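Local coordinates for oxidoreductase, NAD-binding/iron-sulfur cluster-binding protein (Nitratireductor pacificus pht-3B, PDB 6ZXU) that reductively removes halogens from organic substrates, probably passing electrons through two [4Fe-4S] clusters to a bound cobalamin, at residues A[28-34]-A[600-606]; A[38-42]-A[111-115]; A[148-153]-A[168-172]; A[305-310]-A[400-404]. All coordinates share one frame; numbering follows the deposited sequence.

Contact 1 of 4, residues A[28-34]-A[600-606]; sequences MRLYSNR and EDTVEGR
Three N-H groups converge on one carboxylate oxygen, E600 OE2. R29 reaches it end-on with two nitrogens, NH1 at 2.7 Å and NH2 at 3.1 Å from E600 OE2, both with the oxygen in the guanidinium plane; NH2 meets the anti lone pair of OE2, NH1 the same side but out of the carboxylate plane. The backbone N of N33 comes to the syn lone pair, 2.8 Å from OE2 and almost straight (171°). Across the carboxylate, S32 OG donates to the syn lone pair of E600 OE1 at 2.6 Å, so both oxygens are held and the group can hardly turn. E600 gets there because its CG stands anti to the backbone N (chi1 -158°) and the chain runs on extended. The same S32 OG accepts from R34 N, an ST turn. Beside it the backbones of R29 and T602 form a single bridge, closed by V603 N donating to R29 O at 2.9 Å, just where T602 caps its helix by taking the N-H of G605 on OG1. Past the bridge the packing turns apolar: M28 CG lies 3.6 Å from V603 CG2, and L30 CD2 touches the same methyl. At the surface, loop 28-34, ahead of helix 74-85, lies against the start of helix 603-614. N33 also bonds through its amide to E433 of helix 432-437, and R606 turns to Q25.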
loop_
_atom_site.group_PDB
_atom_site.type_symbol
_atom_site.label_atom_id
_atom_site.label_comp_id
_atom_site.label_asym_id
_atom_site.label_seq_id
_atom_site.Cartn_x
_atom_site.Cartn_y
_atom_site.Cartn_z
ATOM N N MET A 28 -10.437 15.811 9.771
ATOM C CA MET A 28 -10.310 14.438 10.325
ATOM C C MET A 28 -11.532 14.128 11.191
ATOM O O MET A 28 -12.297 15.018 11.610
ATOM C CB MET A 28 -9.019 14.188 11.152
ATOM C CG MET A 28 -8.946 15.171 12.266
ATOM S SD MET A 28 -8.185 16.703 11.788
ATOM C CE MET A 28 -7.431 17.412 13.378
ATOM N N ARG A 29 -11.683 12.850 11.501
ATOM C CA ARG A 29 -12.825 12.350 12.268
ATOM C C ARG A 29 -12.716 12.691 13.682
ATOM O O ARG A 29 -11.651 12.620 14.240
ATOM C CB ARG A 29 -12.902 10.829 12.156
ATOM C CG ARG A 29 -13.275 10.386 10.751
ATOM C CD ARG A 29 -13.466 8.891 10.714
ATOM N NE ARG A 29 -12.219 8.159 10.627
ATOM C CZ ARG A 29 -11.713 7.433 11.613
ATOM N NH1 ARG A 29 -12.331 7.314 12.783
ATOM N NH2 ARG A 29 -10.558 6.789 11.403
ATOM N N LEU A 30 -13.858 13.008 14.310
ATOM C CA LEU A 30 -13.930 13.144 15.719
ATOM C C LEU A 30 -14.037 11.882 16.471
ATOM O O LEU A 30 -13.588 11.807 17.615
ATOM C CB LEU A 30 -15.122 14.039 16.124
ATOM C CG LEU A 30 -14.941 15.560 16.201
ATOM C CD1 LEU A 30 -16.283 16.265 16.420
ATOM C CD2 LEU A 30 -14.032 15.881 17.372
ATOM N N TYR A 31 -14.681 10.874 15.899
ATOM C CA TYR A 31 -15.022 9.685 16.651
ATOM C C TYR A 31 -14.249 8.507 16.109
ATOM O O TYR A 31 -14.071 8.416 14.889
ATOM C CB TYR A 31 -16.564 9.461 16.606
ATOM C CG TYR A 31 -17.293 10.652 17.184
ATOM C CD1 TYR A 31 -17.254 10.893 18.534
ATOM C CD2 TYR A 31 -17.927 11.598 16.366
ATOM C CE1 TYR A 31 -17.846 12.048 19.066
ATOM C CE2 TYR A 31 -18.569 12.707 16.888
ATOM C CZ TYR A 31 -18.495 12.963 18.232
ATOM O OH TYR A 31 -19.092 14.105 18.828
ATOM N N SER A 32 -13.787 7.626 16.999
ATOM C CA SER A 32 -13.037 6.445 16.646
ATOM C C SER A 32 -13.910 5.422 16.007
ATOM O O SER A 32 -15.101 5.258 16.334
ATOM C CB SER A 32 -12.403 5.824 17.851
ATOM O OG SER A 32 -11.687 4.662 17.567
ATOM N N ASN A 33 -13.332 4.683 15.094
ATOM C CA ASN A 33 -14.050 3.539 14.532
ATOM C C ASN A 33 -13.640 2.209 15.172
ATOM O O ASN A 33 -13.893 1.136 14.613
ATOM C CB ASN A 33 -13.863 3.472 13.030
ATOM C CG ASN A 33 -12.406 3.235 12.627
ATOM O OD1 ASN A 33 -11.595 2.663 13.372
ATOM N ND2 ASN A 33 -12.086 3.631 11.423
ATOM N N ARG A 34 -13.069 2.266 16.367
ATOM C CA ARG A 34 -12.492 1.054 16.963
ATOM C C ARG A 34 -13.527 -0.043 17.222
ATOM O O ARG A 34 -13.162 -1.179 17.350
ATOM C CB ARG A 34 -11.736 1.364 18.232
ATOM C CG ARG A 34 -12.580 1.872 19.368
ATOM C CD ARG A 34 -11.783 1.969 20.654
ATOM N NE ARG A 34 -10.809 3.055 20.548
ATOM C CZ ARG A 34 -11.030 4.348 20.859
ATOM N NH1 ARG A 34 -12.209 4.778 21.337
ATOM N NH2 ARG A 34 -10.047 5.231 20.685
ATOM N N GLU A 600 -4.695 5.906 14.743
ATOM C CA GLU A 600 -5.911 6.162 14.022
ATOM C C GLU A 600 -5.942 7.607 13.473
ATOM O O GLU A 600 -5.408 8.533 14.081
ATOM C CB GLU A 600 -7.165 5.865 14.917
ATOM C CG GLU A 600 -8.413 5.601 14.048
ATOM C CD GLU A 600 -9.724 5.408 14.843
ATOM O OE1 GLU A 600 -9.670 5.132 16.050
ATOM O OE2 GLU A 600 -10.814 5.548 14.241
ATOM N N ASP A 601 -6.639 7.799 12.358
ATOM C CA ASP A 601 -6.799 9.152 11.703
ATOM C C ASP A 601 -7.987 9.967 12.322
ATOM O O ASP A 601 -8.998 10.228 11.660
ATOM C CB ASP A 601 -6.942 8.934 10.176
ATOM C CG ASP A 601 -6.957 10.238 9.341
ATOM O OD1 ASP A 601 -6.250 11.248 9.717
ATOM O OD2 ASP A 601 -7.718 10.228 8.318
ATOM N N THR A 602 -7.864 10.251 13.616
ATOM C CA THR A 602 -8.846 11.006 14.385
ATOM C C THR A 602 -8.215 12.287 14.935
ATOM O O THR A 602 -7.042 12.526 14.784
ATOM C CB THR A 602 -9.385 10.242 15.591
ATOM O OG1 THR A 602 -8.304 9.937 16.476
ATOM C CG2 THR A 602 -10.043 8.983 15.141
ATOM N N VAL A 603 -9.041 13.156 15.466
ATOM C CA VAL A 603 -8.585 14.377 16.081
ATOM C C VAL A 603 -7.564 14.094 17.170
ATOM O O VAL A 603 -6.480 14.694 17.153
ATOM C CB VAL A 603 -9.785 15.214 16.610
ATOM C CG1 VAL A 603 -9.305 16.418 17.389
ATOM C CG2 VAL A 603 -10.601 15.733 15.447
ATOM N N GLU A 604 -7.818 13.160 18.056
ATOM C CA GLU A 604 -6.821 12.946 19.115
ATOM C C GLU A 604 -5.542 12.298 18.599
ATOM O O GLU A 604 -4.472 12.548 19.145
ATOM C CB GLU A 604 -7.339 12.128 20.317
ATOM C CG GLU A 604 -7.038 10.673 20.188
ATOM C CD GLU A 604 -7.103 9.786 21.481
ATOM O OE1 GLU A 604 -7.302 10.247 22.649
ATOM O OE2 GLU A 604 -6.932 8.557 21.258
ATOM N N GLY A 605 -5.665 11.388 17.613
ATOM C CA GLY A 605 -4.532 10.767 17.045
ATOM C C GLY A 605 -3.638 11.768 16.343
ATOM O O GLY A 605 -2.420 11.765 16.555
ATOM N N ARG A 606 -4.226 12.687 15.580
ATOM C CA ARG A 606 -3.462 13.706 14.971
ATOM C C ARG A 606 -2.794 14.608 15.985
ATOM O O ARG A 606 -1.674 15.044 15.808
ATOM C CB ARG A 606 -4.328 14.464 13.996
ATOM C CG ARG A 606 -3.549 15.531 13.220
ATOM C CD ARG A 606 -2.532 14.862 12.209
ATOM N NE ARG A 606 -3.334 14.160 11.180
ATOM C CZ ARG A 606 -3.851 14.752 10.112
ATOM N NH1 ARG A 606 -3.721 16.068 9.912
ATOM N NH2 ARG A 606 -4.563 14.028 9.305
HETATM O O HOH W 1 -10.221 11.125 9.276
HETATM O O HOH W 2 -10.689 12.073 18.272
#

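Contact 2 of 4, residues A[38-42]-A[111-115]; sequences NHLGP and KASAY
Y115 lays its ring under G41, a CH-pi contact that seats the short 3-10 turn 38-40 and the residues after it on helix 103-116, the helix that precedes edge strand 121-126 of an antiparallel four-stranded sheet. From CB, which only carries the ring off the helix, CG swings beside the backbone N and anti to the carbonyl carbon (chi1 -76°), and at CG the ring already comes within 3.9 Å of G41 CA. CD2 lies obliquely near N38 O, 3.7 Å away, and CE2 brings its edge to H39 O at 3.4 Å. On the other flank CD1 and CE1 brush P42, with CD1 3.9 Å from P42 CD. Over the middle of the face sits G41 CA, 3.5 Å from the centroid of the Y115 ring and only 9° from its normal. A CB on that glycine would run into CZ, so the close seat depends on there being no side chain. The N of G41 closes the 3-10 turn onto N38 O. One turn earlier on the helix, A112 CB packs against N38 CB, and K111 CB lies against H39 O and CB while its NZ leaves for a salt bridge with D246. At the tip, Y115 OH bonds to V122 N of the strand and to two waters: one, 2.8 Å from OH, donates to H39 O, and the other, 3.0 Å from OH, donates to L40 O.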
loop_
_atom_site.group_PDB
_atom_site.type_symbol
_atom_site.label_atom_id
_atom_site.label_comp_id
_atom_site.label_asym_id
_atom_site.label_seq_id
_atom_site.Cartn_x
_atom_site.Cartn_y
_atom_site.Cartn_z
ATOM N N ASN A 38 -15.053 -4.160 9.986
ATOM C CA ASN A 38 -14.610 -3.702 8.683
ATOM C C ASN A 38 -15.615 -3.874 7.577
ATOM O O ASN A 38 -15.580 -3.148 6.602
ATOM C CB ASN A 38 -13.331 -4.384 8.284
ATOM C CG ASN A 38 -12.156 -3.925 9.071
ATOM O OD1 ASN A 38 -12.000 -4.272 10.246
ATOM N ND2 ASN A 38 -11.240 -3.284 8.399
ATOM N N HIS A 39 -16.509 -4.849 7.691
ATOM C CA HIS A 39 -17.484 -5.067 6.603
ATOM C C HIS A 39 -18.478 -3.953 6.443
ATOM O O HIS A 39 -19.129 -3.859 5.387
ATOM C CB HIS A 39 -18.197 -6.377 6.741
ATOM C CG HIS A 39 -19.092 -6.459 7.911
ATOM N ND1 HIS A 39 -18.684 -6.946 9.127
ATOM C CD2 HIS A 39 -20.401 -6.164 8.042
ATOM C CE1 HIS A 39 -19.688 -6.892 9.985
ATOM N NE2 HIS A 39 -20.745 -6.439 9.335
ATOM N N LEU A 40 -18.574 -3.070 7.437
ATOM C CA LEU A 40 -19.423 -1.925 7.332
ATOM C C LEU A 40 -18.867 -0.815 6.482
ATOM O O LEU A 40 -19.594 0.055 6.043
ATOM C CB LEU A 40 -19.758 -1.395 8.773
ATOM C CG LEU A 40 -20.536 -2.370 9.661
ATOM C CD1 LEU A 40 -20.920 -1.780 10.991
ATOM C CD2 LEU A 40 -21.812 -2.869 8.993
ATOM N N GLY A 41 -17.552 -0.829 6.280
ATOM C CA GLY A 41 -16.862 0.188 5.518
ATOM C C GLY A 41 -16.773 1.562 6.223
ATOM O O GLY A 41 -17.241 1.749 7.376
ATOM N N PRO A 42 -16.272 2.563 5.484
ATOM C CA PRO A 42 -16.093 3.908 6.052
ATOM C C PRO A 42 -17.293 4.823 5.954
ATOM O O PRO A 42 -17.270 5.864 6.587
ATOM C CB PRO A 42 -14.936 4.428 5.237
ATOM C CG PRO A 42 -15.116 3.828 3.888
ATOM C CD PRO A 42 -15.676 2.451 4.134
ATOM N N LYS A 111 -17.151 -8.548 1.833
ATOM C CA LYS A 111 -17.300 -7.087 1.882
ATOM C C LYS A 111 -16.106 -6.395 2.519
ATOM O O LYS A 111 -15.629 -5.438 2.013
ATOM C CB LYS A 111 -18.543 -6.702 2.681
ATOM C CG LYS A 111 -19.839 -6.929 1.959
ATOM C CD LYS A 111 -20.978 -6.564 2.947
ATOM C CE LYS A 111 -22.108 -5.966 2.188
ATOM N NZ LYS A 111 -23.190 -5.727 3.196
ATOM N N ALA A 112 -15.588 -6.966 3.593
ATOM C CA ALA A 112 -14.381 -6.458 4.233
ATOM C C ALA A 112 -13.162 -6.562 3.308
ATOM O O ALA A 112 -12.295 -5.671 3.304
ATOM C CB ALA A 112 -14.113 -7.209 5.528
ATOM N N SER A 113 -13.152 -7.552 2.456
ATOM C CA SER A 113 -12.094 -7.719 1.461
ATOM C C SER A 113 -12.148 -6.624 0.460
ATOM O O SER A 113 -11.090 -6.130 0.062
ATOM C CB SER A 113 -12.168 -9.093 0.759
ATOM O OG SER A 113 -12.047 -10.176 1.653
ATOM N N ALA A 114 -13.342 -6.269 -0.030
ATOM C CA ALA A 114 -13.468 -5.229 -0.996
ATOM C C ALA A 114 -13.061 -3.855 -0.456
ATOM O O ALA A 114 -12.404 -3.081 -1.137
ATOM C CB ALA A 114 -14.860 -5.213 -1.547
ATOM N N TYR A 115 -13.438 -3.556 0.784
ATOM C CA TYR A 115 -13.100 -2.315 1.424
ATOM C C TYR A 115 -11.575 -2.267 1.667
ATOM O O TYR A 115 -10.978 -1.219 1.504
ATOM C CB TYR A 115 -13.869 -2.143 2.772
ATOM C CG TYR A 115 -15.322 -1.755 2.571
ATOM C CD1 TYR A 115 -15.644 -0.637 1.828
ATOM C CD2 TYR A 115 -16.348 -2.501 3.079
ATOM C CE1 TYR A 115 -16.939 -0.239 1.636
ATOM C CE2 TYR A 115 -17.652 -2.118 2.871
ATOM C CZ TYR A 115 -17.955 -1.002 2.175
ATOM O OH TYR A 115 -19.219 -0.567 2.008
HETATM O O HOH W 3 -20.799 -2.249 3.572
HETATM O O HOH W 4 -19.184 1.966 3.593
#

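Contact 3 of 4, residues A[148-153]-A[168-172]; sequences VQFGRE and NAART
F150 and N168 are set face to face by their first torsions: F150 turns its ring beside its own backbone N (chi1 -86°), and N168 holds its CG at an unusual chi1 of -138°, between two staggered positions. The amide then stacks on the ring with the planes 18° apart, N168 CG sitting 3.6 Å from F150 CG. That same amide bonds to both the N-H and the carbonyl of G151: OD1 accepts from G151 N at 2.9 Å, on a lone pair in the carbonyl plane, and ND2 donates to G151 O at 2.9 Å, nearly straight. The second hydrogen of ND2 goes to the anti lone pair of E153 OE2 at 3.0 Å. Without the amide, as with an alanine here, the N-H and carbonyl of G151 would probably lose these mates, the F150 ring its stacked partner, and the E153 carboxylate would be freer to turn. In the fold, this is where strand 142-149 runs out and the connection comes back as helix 168-190, which packs on the antiparallel sheet; D64 meets the first N-H groups of that helix. One turn on, R171 NH1 donates to Q149 O at 3.1 Å and to T172 OG1 at 2.9 Å, while the backbone O of Y389 accepts from R171 NH2 and Y389 also makes a cation-pi contact with R171. T172 OG1 passes its own hydrogen to N168 O at 2.7 Å, approaching from the opposite face to T172 N. The T172 methyl CG2 slides past V148, 3.7 Å from V148 CG1.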
loop_
_atom_site.group_PDB
_atom_site.type_symbol
_atom_site.label_atom_id
_atom_site.label_comp_id
_atom_site.label_asym_id
_atom_site.label_seq_id
_atom_site.Cartn_x
_atom_site.Cartn_y
_atom_site.Cartn_z
ATOM N N VAL A 148 -16.412 2.250 -7.054
ATOM C CA VAL A 148 -15.249 3.081 -6.732
ATOM C C VAL A 148 -15.588 4.500 -7.130
ATOM O O VAL A 148 -15.921 4.773 -8.286
ATOM C CB VAL A 148 -13.966 2.542 -7.465
ATOM C CG1 VAL A 148 -12.772 3.523 -7.345
ATOM C CG2 VAL A 148 -13.605 1.202 -6.934
ATOM N N GLN A 149 -15.386 5.452 -6.246
ATOM C CA GLN A 149 -15.613 6.863 -6.584
ATOM C C GLN A 149 -14.602 7.423 -7.572
ATOM O O GLN A 149 -13.449 7.049 -7.583
ATOM C CB GLN A 149 -15.612 7.730 -5.286
ATOM C CG GLN A 149 -16.142 9.124 -5.571
ATOM C CD GLN A 149 -16.500 9.987 -4.367
ATOM O OE1 GLN A 149 -17.262 10.954 -4.489
ATOM N NE2 GLN A 149 -15.911 9.700 -3.248
ATOM N N PHE A 150 -15.059 8.319 -8.437
ATOM C CA PHE A 150 -14.183 9.056 -9.306
ATOM C C PHE A 150 -13.130 9.727 -8.486
ATOM O O PHE A 150 -13.402 10.174 -7.373
ATOM C CB PHE A 150 -14.961 10.186 -10.052
ATOM C CG PHE A 150 -15.627 9.750 -11.326
ATOM C CD1 PHE A 150 -15.838 8.454 -11.601
ATOM C CD2 PHE A 150 -16.107 10.702 -12.216
ATOM C CE1 PHE A 150 -16.488 8.049 -12.759
ATOM C CE2 PHE A 150 -16.750 10.313 -13.376
ATOM C CZ PHE A 150 -16.957 8.967 -13.644
ATOM N N GLY A 151 -11.951 9.877 -9.079
ATOM C CA GLY A 151 -10.884 10.683 -8.457
ATOM C C GLY A 151 -11.174 12.160 -8.511
ATOM O O GLY A 151 -11.851 12.653 -9.420
ATOM N N ARG A 152 -10.597 12.899 -7.565
ATOM C CA ARG A 152 -10.536 14.342 -7.667
ATOM C C ARG A 152 -9.637 14.754 -8.839
ATOM O O ARG A 152 -8.609 14.113 -9.108
ATOM C CB ARG A 152 -9.930 14.963 -6.417
ATOM C CG ARG A 152 -10.803 14.930 -5.190
ATOM C CD ARG A 152 -10.108 15.646 -4.016
ATOM N NE ARG A 152 -9.900 17.032 -4.323
ATOM C CZ ARG A 152 -8.926 17.804 -3.815
ATOM N NH1 ARG A 152 -8.087 17.344 -2.918
ATOM N NH2 ARG A 152 -8.796 19.040 -4.228
ATOM N N GLU A 153 -10.026 15.797 -9.542
ATOM C CA GLU A 153 -9.210 16.275 -10.652
ATOM C C GLU A 153 -8.688 17.689 -10.328
ATOM O O GLU A 153 -9.251 18.403 -9.524
ATOM C CB GLU A 153 -10.009 16.313 -11.950
ATOM C CG GLU A 153 -10.757 15.024 -12.283
ATOM C CD GLU A 153 -11.464 15.075 -13.682
ATOM O OE1 GLU A 153 -11.168 16.046 -14.450
ATOM O OE2 GLU A 153 -12.268 14.142 -14.058
ATOM N N ASN A 168 -11.602 10.032 -16.122
ATOM C CA ASN A 168 -12.011 9.524 -14.822
ATOM C C ASN A 168 -12.736 8.212 -14.882
ATOM O O ASN A 168 -12.477 7.301 -14.103
ATOM C CB ASN A 168 -12.828 10.586 -14.105
ATOM C CG ASN A 168 -12.466 10.702 -12.645
ATOM O OD1 ASN A 168 -12.099 9.717 -11.989
ATOM N ND2 ASN A 168 -12.526 11.878 -12.140
ATOM N N ALA A 169 -13.574 8.036 -15.871
ATOM C CA ALA A 169 -14.290 6.769 -16.011
ATOM C C ALA A 169 -13.385 5.645 -16.362
ATOM O O ALA A 169 -13.511 4.550 -15.845
ATOM C CB ALA A 169 -15.372 6.902 -17.067
ATOM N N ALA A 170 -12.405 5.907 -17.203
ATOM C CA ALA A 170 -11.365 4.882 -17.527
ATOM C C ALA A 170 -10.387 4.598 -16.373
ATOM O O ALA A 170 -10.077 3.473 -16.078
ATOM C CB ALA A 170 -10.582 5.315 -18.758
ATOM N N ARG A 171 -9.952 5.649 -15.690
ATOM C CA ARG A 171 -9.184 5.526 -14.453
ATOM C C ARG A 171 -9.954 4.699 -13.403
ATOM O O ARG A 171 -9.434 3.772 -12.813
ATOM C CB ARG A 171 -8.860 6.928 -13.936
ATOM C CG ARG A 171 -8.194 7.053 -12.559
ATOM C CD ARG A 171 -9.284 7.282 -11.548
ATOM N NE ARG A 171 -8.892 7.653 -10.206
ATOM C CZ ARG A 171 -9.645 7.402 -9.158
ATOM N NH1 ARG A 171 -10.846 6.863 -9.289
ATOM N NH2 ARG A 171 -9.249 7.780 -7.966
ATOM N N THR A 172 -11.191 5.058 -13.176
ATOM C CA THR A 172 -11.988 4.355 -12.194
ATOM C C THR A 172 -12.379 2.942 -12.679
ATOM O O THR A 172 -12.373 2.001 -11.885
ATOM C CB THR A 172 -13.172 5.208 -11.833
ATOM O OG1 THR A 172 -12.729 6.543 -11.499
ATOM C CG2 THR A 172 -13.917 4.593 -10.676
#

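Contact 4 of 4, residues A[305-310]-A[400-404]; sequences RQEIQR and AEPWM
The charged part joins R305 to E401. R305 comes side-on, its NE 2.7 Å from E401 OE1 and its NH2 3.1 Å from E401 OE2, each on a syn lone pair, with the two planes only 11° apart. A chain extended from CG to NE carries the guanidinium past the W403 indole to the carboxylate. A third donor comes to E401 OE1 from well above the carboxylate plane: W403 NE1, 2.9 Å away. Replacing E401 with an alanine removes the acceptor of both, and would probably leave the charge of R305 without its mate and the indole N-H without its bond. The apolar part centres on the W403 ring. I308 CD1 lies over its six-membered ring, 3.9 Å from the centroid and 16° off the normal, a CH-pi contact, while M404 CG covers the opposite face. R305 CG comes within 3.6 Å of W403 NE1, and the guanidinium plane stands at 88° to the indole, with W403 CZ2 over its face, so the two do not stack in parallel. Backbone oxygens make the third group: R310 CD lies 3.3 Å from P402 O, its polar end bonds to the oxygens of Y405, Y406 and I416, and a water donates to Q309 O and W403 O. W403 lines the cobalamin pocket; segment 400-404 leaves strand 394-399, packs on helix 486-492 through P488 and M492, and meets the loop leading to helix 317-323.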
loop_
_atom_site.group_PDB
_atom_site.type_symbol
_atom_site.label_atom_id
_atom_site.label_comp_id
_atom_site.label_asym_id
_atom_site.label_seq_id
_atom_site.Cartn_x
_atom_site.Cartn_y
_atom_site.Cartn_z
ATOM N N ARG A 305 28.012 10.718 0.871
ATOM C CA ARG A 305 27.825 10.142 -0.442
ATOM C C ARG A 305 29.099 9.562 -1.029
ATOM O O ARG A 305 29.069 8.493 -1.685
ATOM C CB ARG A 305 27.296 11.167 -1.396
ATOM C CG ARG A 305 25.878 11.580 -1.112
ATOM C CD ARG A 305 25.559 12.832 -1.888
ATOM N NE ARG A 305 24.151 13.040 -1.880
ATOM C CZ ARG A 305 23.479 13.459 -0.818
ATOM N NH1 ARG A 305 24.074 13.694 0.356
ATOM N NH2 ARG A 305 22.181 13.570 -0.930
ATOM N N GLN A 306 30.253 10.198 -0.778
ATOM C CA GLN A 306 31.495 9.658 -1.336
ATOM C C GLN A 306 31.899 8.343 -0.715
ATOM O O GLN A 306 32.726 7.652 -1.276
ATOM C CB GLN A 306 32.639 10.655 -1.214
ATOM C CG GLN A 306 32.468 11.802 -2.137
ATOM C CD GLN A 306 33.671 12.762 -2.042
ATOM O OE1 GLN A 306 33.695 13.630 -1.202
ATOM N NE2 GLN A 306 34.661 12.492 -2.785
ATOM N N GLU A 307 31.290 7.945 0.405
ATOM C CA GLU A 307 31.641 6.692 1.040
ATOM C C GLU A 307 30.564 5.582 0.859
ATOM O O GLU A 307 30.686 4.520 1.438
ATOM C CB GLU A 307 31.892 6.923 2.499
ATOM C CG GLU A 307 33.096 7.835 2.740
ATOM C CD GLU A 307 33.394 8.151 4.249
ATOM O OE1 GLU A 307 34.088 9.200 4.591
ATOM O OE2 GLU A 307 32.901 7.369 5.133
ATOM N N ILE A 308 29.512 5.856 0.104
ATOM C CA ILE A 308 28.451 4.883 -0.065
ATOM C C ILE A 308 28.778 3.980 -1.270
ATOM O O ILE A 308 28.767 4.456 -2.373
ATOM C CB ILE A 308 27.075 5.554 -0.269
ATOM C CG1 ILE A 308 26.671 6.379 0.911
ATOM C CG2 ILE A 308 26.048 4.482 -0.531
ATOM C CD1 ILE A 308 25.441 7.252 0.699
ATOM N N GLN A 309 29.000 2.706 -1.043
ATOM C CA GLN A 309 29.210 1.778 -2.137
ATOM C C GLN A 309 27.890 1.232 -2.632
ATOM O O GLN A 309 26.943 1.040 -1.860
ATOM C CB GLN A 309 30.040 0.618 -1.728
ATOM C CG GLN A 309 31.439 0.919 -1.366
ATOM C CD GLN A 309 32.139 -0.372 -0.819
ATOM O OE1 GLN A 309 32.727 -0.370 0.258
ATOM N NE2 GLN A 309 32.043 -1.459 -1.547
ATOM N N ARG A 310 27.791 1.035 -3.944
ATOM C CA ARG A 310 26.635 0.392 -4.573
ATOM C C ARG A 310 26.722 -1.161 -4.350
ATOM O O ARG A 310 27.794 -1.723 -4.226
ATOM C CB ARG A 310 26.526 0.786 -6.052
ATOM C CG ARG A 310 26.088 2.213 -6.236
ATOM C CD ARG A 310 26.218 2.676 -7.656
ATOM N NE ARG A 310 25.332 1.933 -8.546
ATOM C CZ ARG A 310 25.312 2.062 -9.851
ATOM N NH1 ARG A 310 26.171 2.846 -10.434
ATOM N NH2 ARG A 310 24.522 1.328 -10.589
ATOM N N ALA A 400 17.573 11.157 -8.566
ATOM C CA ALA A 400 17.970 9.742 -8.515
ATOM C C ALA A 400 19.478 9.671 -8.580
ATOM O O ALA A 400 20.068 9.600 -9.656
ATOM C CB ALA A 400 17.344 8.964 -9.680
ATOM N N GLU A 401 20.118 9.701 -7.441
ATOM C CA GLU A 401 21.543 9.715 -7.389
ATOM C C GLU A 401 22.120 8.362 -7.710
ATOM O O GLU A 401 21.468 7.342 -7.537
ATOM C CB GLU A 401 21.996 10.253 -6.069
ATOM C CG GLU A 401 21.391 11.609 -5.782
ATOM C CD GLU A 401 21.894 12.218 -4.487
ATOM O OE1 GLU A 401 23.128 12.198 -4.277
ATOM O OE2 GLU A 401 21.055 12.717 -3.661
ATOM N N PRO A 402 23.323 8.313 -8.282
ATOM C CA PRO A 402 23.828 7.021 -8.773
ATOM C C PRO A 402 23.942 5.984 -7.706
ATOM O O PRO A 402 23.684 4.789 -7.966
ATOM C CB PRO A 402 25.242 7.362 -9.396
ATOM C CG PRO A 402 25.058 8.809 -9.761
ATOM C CD PRO A 402 24.198 9.441 -8.713
ATOM N N TRP A 403 24.250 6.405 -6.491
ATOM C CA TRP A 403 24.427 5.423 -5.438
ATOM C C TRP A 403 23.063 4.807 -4.992
ATOM O O TRP A 403 23.087 3.932 -4.130
ATOM C CB TRP A 403 25.156 6.047 -4.217
ATOM C CG TRP A 403 24.574 7.342 -3.757
ATOM C CD1 TRP A 403 24.874 8.590 -4.219
ATOM C CD2 TRP A 403 23.582 7.525 -2.768
ATOM N NE1 TRP A 403 24.132 9.525 -3.550
ATOM C CE2 TRP A 403 23.320 8.867 -2.676
ATOM C CE3 TRP A 403 22.846 6.643 -1.944
ATOM C CZ2 TRP A 403 22.405 9.385 -1.758
ATOM C CZ3 TRP A 403 21.979 7.157 -1.056
ATOM C CH2 TRP A 403 21.762 8.517 -0.960
ATOM N N MET A 404 21.936 5.332 -5.482
ATOM C CA MET A 404 20.578 4.790 -5.159
ATOM C C MET A 404 20.214 3.585 -6.097
ATOM O O MET A 404 19.306 2.828 -5.800
ATOM C CB MET A 404 19.516 5.857 -5.330
ATOM C CG MET A 404 19.650 7.043 -4.377
ATOM S SD MET A 404 18.386 8.246 -4.762
ATOM C CE MET A 404 18.643 9.457 -3.473
HETATM O O HOH W 5 24.042 1.883 -2.665
#

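Overall arrangement
Contacts 1 and 2 follow one another along the N-terminal tail, their centres 18 Å apart; E433 of helix 432-437 is touched from both, by N33 and N38. Contact 3 follows contact 2 in sequence, nearest atoms about 7 Å apart. Contact 4 stands apart, its centre 39 to 43 Å from the centres of the others, and it alone belongs to the cobalamin pocket, with the W403 side chain about 4 Å from the cofactor. Contact 3 lies at the end of strand 142-149 and contact 4 just after strand 394-399, in two separate sheets of the same 1-2-4-3 order. Contact 1 encloses the others in sequence, its E600 side chain about 9 Å from a bound sodium ion.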